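Local coordinates for switch-activating protein 1 (Schizosaccharomyces pombe, PDB 5JDK) that binds DNA sequences required for mating-type switching and also a replication fork barrier near the rRNA coding region, where it blocks replication forks, at residues Arg42-His47 with Asp117-Arg122; Lys48-Asp53 with Tyr60-Arg65; Ala74-Thr77 with Asn83-Ile86; Arg90-Arg95 with Glu111-Cys116. One frame throughout, in Å; residues are numbered along the deposited sequence.

Interaction 1 (Arg42-His47 with Asp117-Arg122); sequences RLVVRH and DEWKAR
Val45 and Trp119 mark where the two backbones come nearest, with CA of Val45 6.0 Å from CA of Trp119. The short helices 42-46 and 117-122 run in broadly the same direction, at 40° to each other. Their axes approach to 9.7 Å. Val44 makes the contact with the indole. Its CG1 methyl sits over the centre of the indole, 3.4 Å from the centroid of the six-membered ring of Trp119, in a CH-pi contact. A chi1 of 168° sets CG1 opposite the backbone N and so brings this branch to the ring, while CG2 packs on Ile85 of helix 78-98. Phe59 also meets the Trp119 ring, with nearly parallel planes. Val45 CG1 rests against the carboxylate of Glu118, 3.3 Å from CD of Glu118. The charge of Glu118 is met by a salt bridge to Lys48. With Trp119 cut back to alanine, a gap would probably open beneath Val44 CG1, and Phe59 would lose its aromatic partner. A methyl laid on a buried indole between helices is core packing. Here it joins the first and last helices of the all-helical N-terminal DNA-binding part of Sap1, a family grouped with helix-turn-helix proteins.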
# COMPACT_ATOMS: atom_id res chain seq x y z
N ARG A 42 5.19 4.20 -2.38
CA ARG A 42 6.35 4.77 -1.71
C ARG A 42 5.92 5.62 -0.52
O ARG A 42 6.52 5.54 0.55
CB ARG A 42 7.17 5.64 -2.67
CG ARG A 42 8.01 4.86 -3.67
CD ARG A 42 8.70 5.81 -4.63
NE ARG A 42 9.46 5.12 -5.65
CZ ARG A 42 9.87 5.69 -6.78
NH1 ARG A 42 9.59 6.96 -7.02
NH2 ARG A 42 10.55 4.98 -7.67
N LEU A 43 4.88 6.44 -0.70
CA LEU A 43 4.39 7.26 0.41
C LEU A 43 3.79 6.41 1.52
O LEU A 43 4.03 6.66 2.71
CB LEU A 43 3.33 8.23 -0.09
CG LEU A 43 3.81 9.38 -0.96
CD1 LEU A 43 2.61 10.12 -1.51
CD2 LEU A 43 4.72 10.31 -0.17
N VAL A 44 2.97 5.42 1.16
CA VAL A 44 2.38 4.54 2.16
C VAL A 44 3.46 3.89 3.01
O VAL A 44 3.41 3.89 4.25
CB VAL A 44 1.51 3.48 1.45
CG1 VAL A 44 1.10 2.37 2.38
CG2 VAL A 44 0.26 4.14 0.85
N VAL A 45 4.47 3.31 2.35
CA VAL A 45 5.53 2.62 3.07
C VAL A 45 6.36 3.59 3.91
O VAL A 45 6.72 3.29 5.05
CB VAL A 45 6.39 1.81 2.09
CG1 VAL A 45 7.64 1.29 2.74
CG2 VAL A 45 5.57 0.63 1.58
N ARG A 46 6.71 4.76 3.35
CA ARG A 46 7.49 5.73 4.11
C ARG A 46 6.82 6.09 5.42
O ARG A 46 7.49 6.31 6.43
CB ARG A 46 7.71 7.00 3.28
CG ARG A 46 8.42 8.13 4.02
CD ARG A 46 9.85 7.73 4.34
NE ARG A 46 10.58 8.68 5.19
CZ ARG A 46 10.62 8.64 6.52
NH1 ARG A 46 9.92 7.72 7.18
NH2 ARG A 46 11.35 9.52 7.19
N HIS A 47 5.49 6.18 5.41
CA HIS A 47 4.71 6.58 6.57
C HIS A 47 4.11 5.40 7.32
O HIS A 47 3.21 5.60 8.14
CB HIS A 47 3.60 7.53 6.13
CG HIS A 47 4.10 8.84 5.61
ND1 HIS A 47 4.52 9.03 4.31
CD2 HIS A 47 4.29 10.02 6.25
CE1 HIS A 47 4.94 10.28 4.17
NE2 HIS A 47 4.81 10.90 5.33
N ASP A 117 5.11 -5.88 -0.48
CA ASP A 117 5.54 -6.82 0.55
C ASP A 117 5.72 -6.10 1.89
O ASP A 117 5.30 -6.60 2.95
CB ASP A 117 6.86 -7.46 0.12
CG ASP A 117 7.45 -8.35 1.19
OD1 ASP A 117 6.90 -9.44 1.42
OD2 ASP A 117 8.45 -7.94 1.81
N GLU A 118 6.33 -4.92 1.86
CA GLU A 118 6.58 -4.18 3.10
C GLU A 118 5.27 -3.70 3.72
O GLU A 118 5.10 -3.75 4.95
CB GLU A 118 7.54 -3.03 2.80
CG GLU A 118 8.03 -2.33 4.03
CD GLU A 118 9.23 -1.42 3.81
OE1 GLU A 118 9.86 -1.50 2.75
OE2 GLU A 118 9.54 -0.66 4.74
N TRP A 119 4.33 -3.26 2.90
CA TRP A 119 3.03 -2.83 3.42
C TRP A 119 2.24 -4.00 3.98
O TRP A 119 1.65 -3.91 5.07
CB TRP A 119 2.25 -2.09 2.34
CG TRP A 119 0.98 -1.48 2.84
CD1 TRP A 119 -0.27 -1.66 2.33
CD2 TRP A 119 0.84 -0.59 3.96
NE1 TRP A 119 -1.18 -0.92 3.06
CE2 TRP A 119 -0.52 -0.26 4.06
CE3 TRP A 119 1.73 -0.02 4.87
CZ2 TRP A 119 -1.02 0.59 5.05
CZ3 TRP A 119 1.24 0.83 5.85
CH2 TRP A 119 -0.12 1.13 5.93
N LYS A 120 2.23 -5.13 3.25
CA LYS A 120 1.60 -6.34 3.75
C LYS A 120 2.14 -6.72 5.13
O LYS A 120 1.38 -7.11 6.03
CB LYS A 120 1.87 -7.45 2.73
CG LYS A 120 1.44 -8.84 3.15
CD LYS A 120 1.61 -9.81 1.99
CE LYS A 120 1.31 -11.23 2.40
NZ LYS A 120 1.23 -12.13 1.21
N ALA A 121 3.46 -6.63 5.29
CA ALA A 121 4.08 -6.95 6.57
C ALA A 121 3.62 -6.01 7.68
O ALA A 121 3.39 -6.43 8.81
CB ALA A 121 5.60 -6.96 6.44
N ARG A 122 3.46 -4.71 7.37
CA ARG A 122 2.98 -3.78 8.38
C ARG A 122 1.54 -4.09 8.79
O ARG A 122 1.20 -4.09 9.98
CB ARG A 122 3.10 -2.33 7.89
CG ARG A 122 2.52 -1.29 8.83
CD ARG A 122 3.23 -1.29 10.16
NE ARG A 122 2.76 -0.18 10.98
CZ ARG A 122 2.84 -0.13 12.30
NH1 ARG A 122 3.36 -1.13 12.99
NH2 ARG A 122 2.37 0.94 12.94

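Interaction 2 (Lys48-Asp53 with Tyr60-Arg65); sequences KHELVD and YAKIAR
Glu50 and Lys62 reach each other through different first torsions. In Glu50, CG lies opposite the carbonyl carbon (chi1 -61°). In Lys62, CG lies opposite the backbone N (chi1 173°). Both chains then run extended, and they span CA atoms of Glu50 and Lys62 that are 9.8 Å apart. They cross at about a right angle. Lys62 NZ donates a hydrogen bond to Glu50 OE2 at 2.7 Å, within a salt bridge. The ammonium comes from the syn side of OE2, 16° out of the carboxylate plane. Glu50 OE1 is more distant, 3.5 Å from Lys62 NZ, so the grip is on one oxygen. Deeper in, Leu51 CD2 touches Tyr60 OH at 4.3 Å. Both residues also pack on Trp119 of helix 107-131, and the Tyr60 hydroxyl hydrogen-bonds a bound glycerol. A leucine in place of Lys62 would remove the ammonium and is likely to leave the Glu50 carboxylate without its charged mate and freer to turn. The contact thus ties the 3-10 turn 48-50 to helix 56-71 by one ionic bond. Glu50 is exposed, so water and salt probably screen that bond, whereas Leu51 and Tyr60 are buried and meet by packing.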
# COMPACT_ATOMS: atom_id res chain seq x y z
N LYS A 48 4.61 4.18 7.10
CA LYS A 48 3.91 2.99 7.57
C LYS A 48 3.77 2.96 9.09
O LYS A 48 2.79 2.41 9.60
CB LYS A 48 4.61 1.73 7.07
CG LYS A 48 5.96 1.45 7.71
CD LYS A 48 6.67 0.29 7.05
CE LYS A 48 7.93 -0.06 7.80
NZ LYS A 48 8.62 -1.21 7.17
N HIS A 49 4.73 3.53 9.82
CA HIS A 49 4.66 3.50 11.27
C HIS A 49 3.66 4.50 11.82
O HIS A 49 3.38 4.48 13.02
CB HIS A 49 6.05 3.73 11.86
CG HIS A 49 6.97 2.56 11.65
ND1 HIS A 49 8.18 2.66 11.01
CD2 HIS A 49 6.83 1.25 11.98
CE1 HIS A 49 8.76 1.48 10.96
NE2 HIS A 49 7.96 0.60 11.54
N GLU A 50 3.09 5.33 10.96
CA GLU A 50 2.07 6.27 11.38
C GLU A 50 0.68 5.68 11.39
O GLU A 50 -0.20 6.26 12.03
CB GLU A 50 2.11 7.53 10.49
CG GLU A 50 3.44 8.25 10.58
CD GLU A 50 3.53 9.50 9.74
OE1 GLU A 50 4.63 10.05 9.62
OE2 GLU A 50 2.51 9.95 9.20
N LEU A 51 0.45 4.53 10.75
CA LEU A 51 -0.84 3.86 10.83
C LEU A 51 -1.01 3.25 12.22
O LEU A 51 -0.16 2.48 12.69
CB LEU A 51 -0.97 2.79 9.75
CG LEU A 51 -2.26 1.97 9.82
CD1 LEU A 51 -3.51 2.82 9.65
CD2 LEU A 51 -2.25 0.87 8.78
N VAL A 52 -2.09 3.63 12.89
CA VAL A 52 -2.45 3.13 14.21
C VAL A 52 -3.71 2.29 14.06
O VAL A 52 -4.66 2.72 13.39
CB VAL A 52 -2.67 4.29 15.21
CG1 VAL A 52 -3.20 3.78 16.55
CG2 VAL A 52 -1.37 5.07 15.41
N ASP A 53 -3.73 1.11 14.67
CA ASP A 53 -4.91 0.25 14.58
C ASP A 53 -6.15 1.01 15.02
O ASP A 53 -6.15 1.70 16.04
CB ASP A 53 -4.69 -1.00 15.43
CG ASP A 53 -5.68 -2.12 15.10
OD1 ASP A 53 -6.07 -2.29 13.93
OD2 ASP A 53 -6.03 -2.86 16.04
N TYR A 60 -5.21 7.24 5.92
CA TYR A 60 -5.50 7.31 4.49
C TYR A 60 -5.79 8.74 4.05
O TYR A 60 -5.50 9.10 2.90
CB TYR A 60 -6.58 6.30 4.07
CG TYR A 60 -6.08 4.88 4.31
CD1 TYR A 60 -5.07 4.34 3.53
CD2 TYR A 60 -6.54 4.13 5.38
CE1 TYR A 60 -4.54 3.09 3.79
CE2 TYR A 60 -6.04 2.87 5.64
CZ TYR A 60 -5.02 2.36 4.85
OH TYR A 60 -4.46 1.14 5.12
N ALA A 61 -6.35 9.56 4.94
CA ALA A 61 -6.54 10.97 4.59
C ALA A 61 -5.20 11.65 4.36
O ALA A 61 -5.04 12.44 3.41
CB ALA A 61 -7.31 11.69 5.69
N LYS A 62 -4.23 11.39 5.25
CA LYS A 62 -2.91 11.98 5.10
C LYS A 62 -2.23 11.52 3.82
O LYS A 62 -1.62 12.33 3.10
CB LYS A 62 -2.05 11.66 6.32
CG LYS A 62 -0.61 12.09 6.15
CD LYS A 62 0.22 12.00 7.41
CE LYS A 62 1.61 12.55 7.19
NZ LYS A 62 2.47 12.48 8.38
N ILE A 63 -2.31 10.22 3.52
CA ILE A 63 -1.70 9.72 2.29
C ILE A 63 -2.32 10.38 1.08
O ILE A 63 -1.62 10.78 0.15
CB ILE A 63 -1.82 8.18 2.23
CG1 ILE A 63 -1.06 7.49 3.37
CG2 ILE A 63 -1.37 7.66 0.86
CD1 ILE A 63 0.42 7.73 3.39
N ALA A 64 -3.65 10.50 1.05
CA ALA A 64 -4.29 11.15 -0.09
C ALA A 64 -3.79 12.58 -0.24
O ALA A 64 -3.52 13.05 -1.36
CB ALA A 64 -5.80 11.15 0.10
N ARG A 65 -3.65 13.28 0.89
CA ARG A 65 -3.21 14.67 0.84
C ARG A 65 -1.78 14.80 0.36
O ARG A 65 -1.49 15.62 -0.52
CB ARG A 65 -3.40 15.31 2.22
CG ARG A 65 -2.88 16.72 2.26
CD ARG A 65 -3.30 17.44 3.50
NE ARG A 65 -4.74 17.69 3.56
CZ ARG A 65 -5.36 18.70 2.96
NH1 ARG A 65 -4.69 19.59 2.24
NH2 ARG A 65 -6.67 18.81 3.10

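Interaction 3 (Ala74-Thr77 with Asn83-Ile86); sequences AIHT and NQII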
# COMPACT_ATOMS: atom_id res chain seq x y z
N ALA A 74 -4.27 12.87 -8.52
CA ALA A 74 -5.55 13.57 -8.49
C ALA A 74 -6.05 13.69 -7.05
O ALA A 74 -5.66 12.94 -6.16
CB ALA A 74 -6.58 12.80 -9.32
N ILE A 75 -6.95 14.66 -6.83
CA ILE A 75 -7.63 14.74 -5.55
C ILE A 75 -8.47 13.49 -5.38
O ILE A 75 -9.33 13.20 -6.22
CB ILE A 75 -8.50 16.00 -5.47
CG1 ILE A 75 -7.62 17.25 -5.47
CG2 ILE A 75 -9.37 15.96 -4.20
CD1 ILE A 75 -8.35 18.57 -5.41
N HIS A 76 -8.22 12.75 -4.31
CA HIS A 76 -8.99 11.57 -3.96
C HIS A 76 -9.65 11.81 -2.62
O HIS A 76 -9.02 12.38 -1.71
CB HIS A 76 -8.06 10.35 -3.76
CG HIS A 76 -7.58 9.69 -5.02
ND1 HIS A 76 -6.69 10.29 -5.89
CD2 HIS A 76 -7.79 8.44 -5.50
CE1 HIS A 76 -6.42 9.45 -6.88
NE2 HIS A 76 -7.07 8.32 -6.66
N THR A 77 -10.90 11.38 -2.47
CA THR A 77 -11.45 11.25 -1.13
C THR A 77 -10.64 10.21 -0.35
O THR A 77 -9.85 9.44 -0.90
CB THR A 77 -12.91 10.81 -1.17
OG1 THR A 77 -12.97 9.50 -1.75
CG2 THR A 77 -13.77 11.78 -1.97
N ASN A 83 -9.15 2.82 -1.56
CA ASN A 83 -9.53 1.82 -2.55
C ASN A 83 -8.42 1.58 -3.56
O ASN A 83 -8.24 0.45 -4.03
CB ASN A 83 -10.82 2.25 -3.26
CG ASN A 83 -11.28 1.24 -4.28
OD1 ASN A 83 -11.41 1.53 -5.47
ND2 ASN A 83 -11.49 0.01 -3.82
N GLN A 84 -7.67 2.63 -3.93
CA GLN A 84 -6.52 2.42 -4.82
C GLN A 84 -5.51 1.49 -4.18
O GLN A 84 -4.94 0.61 -4.84
CB GLN A 84 -5.83 3.75 -5.14
CG GLN A 84 -6.66 4.81 -5.81
CD GLN A 84 -6.93 4.51 -7.26
OE1 GLN A 84 -6.86 3.37 -7.70
NE2 GLN A 84 -7.23 5.56 -8.04
N ILE A 85 -5.25 1.69 -2.88
CA ILE A 85 -4.28 0.83 -2.18
C ILE A 85 -4.82 -0.59 -2.05
O ILE A 85 -4.09 -1.57 -2.25
CB ILE A 85 -3.91 1.45 -0.82
CG1 ILE A 85 -3.30 2.84 -1.02
CG2 ILE A 85 -2.96 0.54 -0.05
CD1 ILE A 85 -3.27 3.67 0.22
N ILE A 86 -6.11 -0.73 -1.72
CA ILE A 86 -6.74 -2.05 -1.66
C ILE A 86 -6.56 -2.78 -2.98
O ILE A 86 -6.21 -3.97 -3.00
CB ILE A 86 -8.23 -1.92 -1.29
CG1 ILE A 86 -8.33 -1.54 0.19
CG2 ILE A 86 -8.99 -3.20 -1.57
CD1 ILE A 86 -9.73 -1.15 0.64
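His76 and Gln84 form a polar side-chain contact at the surface, local in sequence. It joins the loop before helix 78-98 to the second turn of that helix. The backbones stay well apart, with CA of His76 9.5 Å from CA of Gln84, so the two side chains bridge the gap. Gln84 NE2 donates a hydrogen bond to His76 NE2 at 3.1 Å. The bond is nearly straight, with an angle of 171° at the hydrogen. The donor arrives at the edge of the imidazole, in the ring plane, and the acceptor likewise lies in the amide plane. The two planes are nevertheless turned 53° apart, twisted about the bond they share. A bend at chi2 (-74°) carries the amide of Gln84 back to the ring. Gln84 CG lies 3.6 Å from His76 NE2. Part of the methylene chain packs beside the ring. The other ring nitrogen is used as well. His76 ND1 donates to the backbone O of Ala74 at 2.9 Å. It meets that oxygen from above the carbonyl plane, while the oxygen lies in the plane of the ring. Next to His76, Thr77 is the N-cap of helix 78-98, and its OG1 accepts from Ala80 N. Gln84 also touches Leu40 of helix 34-46. With a bond at each nitrogen, the imidazole is held against rotation. Donation from ND1 and acceptance at NE2 are consistent with a neutral ring that carries its proton on ND1. Protonation of NE2 would probably cost the bond from Gln84.

Interaction 4 (Arg90-Arg95 with Glu111-Cys116); sequences RVYEQR and ELDQLC
Cys116 lies over one face of the Tyr92 ring, and the carboxylate of Asp113 lies at the edge of the Arg95 guanidinium. Over the tyrosine, CB of Cys116 is 3.5 Å from the ring centroid of Tyr92, displaced toward the rim, in a CH-pi contact. The sulfur stands more to the side: SG of Cys116 is 4.7 Å from the same Tyr92 centroid, an oblique sulfur-aromatic contact. Asp113 O also approaches the ring obliquely, 3.5 Å from Tyr92 CE2. These groups meet where two helices of the DNA-binding part cross steeply. Segments 90-95 and 111-116 run at 109° to each other, and their axes approach to 10.4 Å. The backbones are nearest at Tyr92 and Asp113, whose CA atoms are 6.7 Å apart. One turn of helix beyond Tyr92, Arg95 makes a bidentate, side-on salt bridge. Its NE donates to Asp113 OD1 at 2.9 Å, and its NH2 donates to Asp113 OD2, also at 2.9 Å. Both bonds are nearly straight and use the syn sides of the oxygens. The carboxylate is still tilted 30° from the guanidinium plane. A bend at chi3 (51°) turns the arginine so that this edge faces Asp113. Arg95 NH2 has a second anionic partner in Glu109. Cys116 also packs on Ile88 and Met89 of helix 78-98.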
# COMPACT_ATOMS: atom_id res chain seq x y z
N ARG A 90 -4.56 -6.22 -3.78
CA ARG A 90 -5.23 -7.38 -4.34
C ARG A 90 -4.50 -7.87 -5.58
O ARG A 90 -4.27 -9.08 -5.75
CB ARG A 90 -6.68 -7.03 -4.67
CG ARG A 90 -7.43 -8.23 -5.16
CD ARG A 90 -8.91 -7.97 -5.25
NE ARG A 90 -9.62 -9.11 -5.84
CZ ARG A 90 -10.09 -10.15 -5.15
NH1 ARG A 90 -9.93 -10.22 -3.84
NH2 ARG A 90 -10.72 -11.13 -5.80
N VAL A 91 -4.10 -6.94 -6.45
CA VAL A 91 -3.32 -7.32 -7.62
C VAL A 91 -1.99 -7.92 -7.20
O VAL A 91 -1.54 -8.90 -7.79
CB VAL A 91 -3.15 -6.11 -8.56
CG1 VAL A 91 -2.13 -6.42 -9.65
CG2 VAL A 91 -4.50 -5.75 -9.17
N TYR A 92 -1.38 -7.40 -6.13
CA TYR A 92 -0.15 -7.99 -5.62
C TYR A 92 -0.35 -9.45 -5.23
O TYR A 92 0.47 -10.31 -5.57
CB TYR A 92 0.37 -7.17 -4.45
CG TYR A 92 1.60 -7.76 -3.80
CD1 TYR A 92 1.62 -8.11 -2.45
CD2 TYR A 92 2.76 -7.96 -4.53
CE1 TYR A 92 2.77 -8.63 -1.86
CE2 TYR A 92 3.90 -8.50 -3.96
CZ TYR A 92 3.89 -8.83 -2.62
OH TYR A 92 5.02 -9.36 -2.02
N GLU A 93 -1.43 -9.75 -4.51
CA GLU A 93 -1.67 -11.14 -4.14
C GLU A 93 -1.87 -12.01 -5.37
O GLU A 93 -1.44 -13.17 -5.40
CB GLU A 93 -2.83 -11.25 -3.16
CG GLU A 93 -2.52 -10.64 -1.78
CD GLU A 93 -1.47 -11.41 -0.99
OE1 GLU A 93 -1.32 -12.63 -1.23
OE2 GLU A 93 -0.82 -10.81 -0.13
N GLN A 94 -2.52 -11.47 -6.40
CA GLN A 94 -2.65 -12.22 -7.65
C GLN A 94 -1.30 -12.46 -8.31
O GLN A 94 -1.02 -13.56 -8.81
CB GLN A 94 -3.62 -11.49 -8.57
CG GLN A 94 -5.03 -11.50 -7.98
CD GLN A 94 -6.02 -10.62 -8.71
OE1 GLN A 94 -5.68 -9.94 -9.68
NE2 GLN A 94 -7.26 -10.64 -8.24
N ARG A 95 -0.44 -11.44 -8.31
CA ARG A 95 0.91 -11.60 -8.84
C ARG A 95 1.67 -12.67 -8.07
O ARG A 95 2.36 -13.50 -8.67
CB ARG A 95 1.65 -10.26 -8.82
CG ARG A 95 1.09 -9.27 -9.83
CD ARG A 95 1.74 -7.89 -9.75
NE ARG A 95 3.19 -7.97 -9.77
CZ ARG A 95 3.91 -8.28 -10.85
NH1 ARG A 95 3.32 -8.44 -12.03
NH2 ARG A 95 5.21 -8.41 -10.73
N GLU A 111 10.01 -3.10 -7.91
CA GLU A 111 9.85 -2.07 -6.88
C GLU A 111 8.45 -2.09 -6.31
O GLU A 111 8.26 -2.05 -5.08
CB GLU A 111 10.18 -0.67 -7.39
CG GLU A 111 10.03 0.32 -6.22
CD GLU A 111 10.39 1.75 -6.52
OE1 GLU A 111 10.59 2.11 -7.70
OE2 GLU A 111 10.46 2.52 -5.54
N LEU A 112 7.43 -2.14 -7.17
CA LEU A 112 6.07 -2.14 -6.64
C LEU A 112 5.83 -3.38 -5.78
O LEU A 112 5.23 -3.29 -4.70
CB LEU A 112 5.03 -2.00 -7.75
CG LEU A 112 3.59 -1.81 -7.26
CD1 LEU A 112 3.44 -0.68 -6.30
CD2 LEU A 112 2.66 -1.59 -8.45
N ASP A 113 6.31 -4.53 -6.23
CA ASP A 113 6.14 -5.74 -5.44
C ASP A 113 6.83 -5.60 -4.08
O ASP A 113 6.30 -6.07 -3.07
CB ASP A 113 6.70 -6.95 -6.19
CG ASP A 113 5.81 -7.44 -7.33
OD1 ASP A 113 4.65 -7.00 -7.46
OD2 ASP A 113 6.29 -8.31 -8.09
N GLN A 114 8.03 -5.01 -4.05
CA GLN A 114 8.75 -4.87 -2.78
C GLN A 114 8.00 -3.94 -1.84
O GLN A 114 7.90 -4.21 -0.63
CB GLN A 114 10.16 -4.35 -3.04
CG GLN A 114 11.03 -4.29 -1.79
CD GLN A 114 10.71 -3.09 -0.89
OE1 GLN A 114 10.54 -3.24 0.32
NE2 GLN A 114 10.63 -1.91 -1.49
N LEU A 115 7.47 -2.84 -2.37
CA LEU A 115 6.67 -1.93 -1.55
C LEU A 115 5.44 -2.64 -1.00
O LEU A 115 5.09 -2.48 0.17
CB LEU A 115 6.28 -0.71 -2.37
CG LEU A 115 7.44 0.21 -2.74
CD1 LEU A 115 7.03 1.16 -3.85
CD2 LEU A 115 7.90 1.00 -1.52
N CYS A 116 4.77 -3.43 -1.85
CA CYS A 116 3.61 -4.17 -1.40
C CYS A 116 3.98 -5.19 -0.32
O CYS A 116 3.24 -5.37 0.65
CB CYS A 116 2.96 -4.86 -2.59
SG CYS A 116 2.17 -3.72 -3.75

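The four contacts lie in one small helical domain, the N-terminal DNA-binding part of Sap1. Interaction 1 closes the longest loop, and the other three follow in series inside it. Interactions 1 and 4 share helix 107-131, with centres about 11 Å apart, and touch through Val45 and Leu115. Interactions 3 and 4 share helix 78-98, but their centres are about 17 Å apart. Interaction 2 adjoins interaction 1, about 10 Å between centres, where Arg122 NE probably hydrogen-bonds Lys48 O. Interactions 2 and 4 lie on opposite sides of the chain's centre. Ile85 of 83-86 packs on Tyr60. Interactions 1 and 4 join helices to the last helix; interactions 2 and 3 tie loops to the helices that follow them.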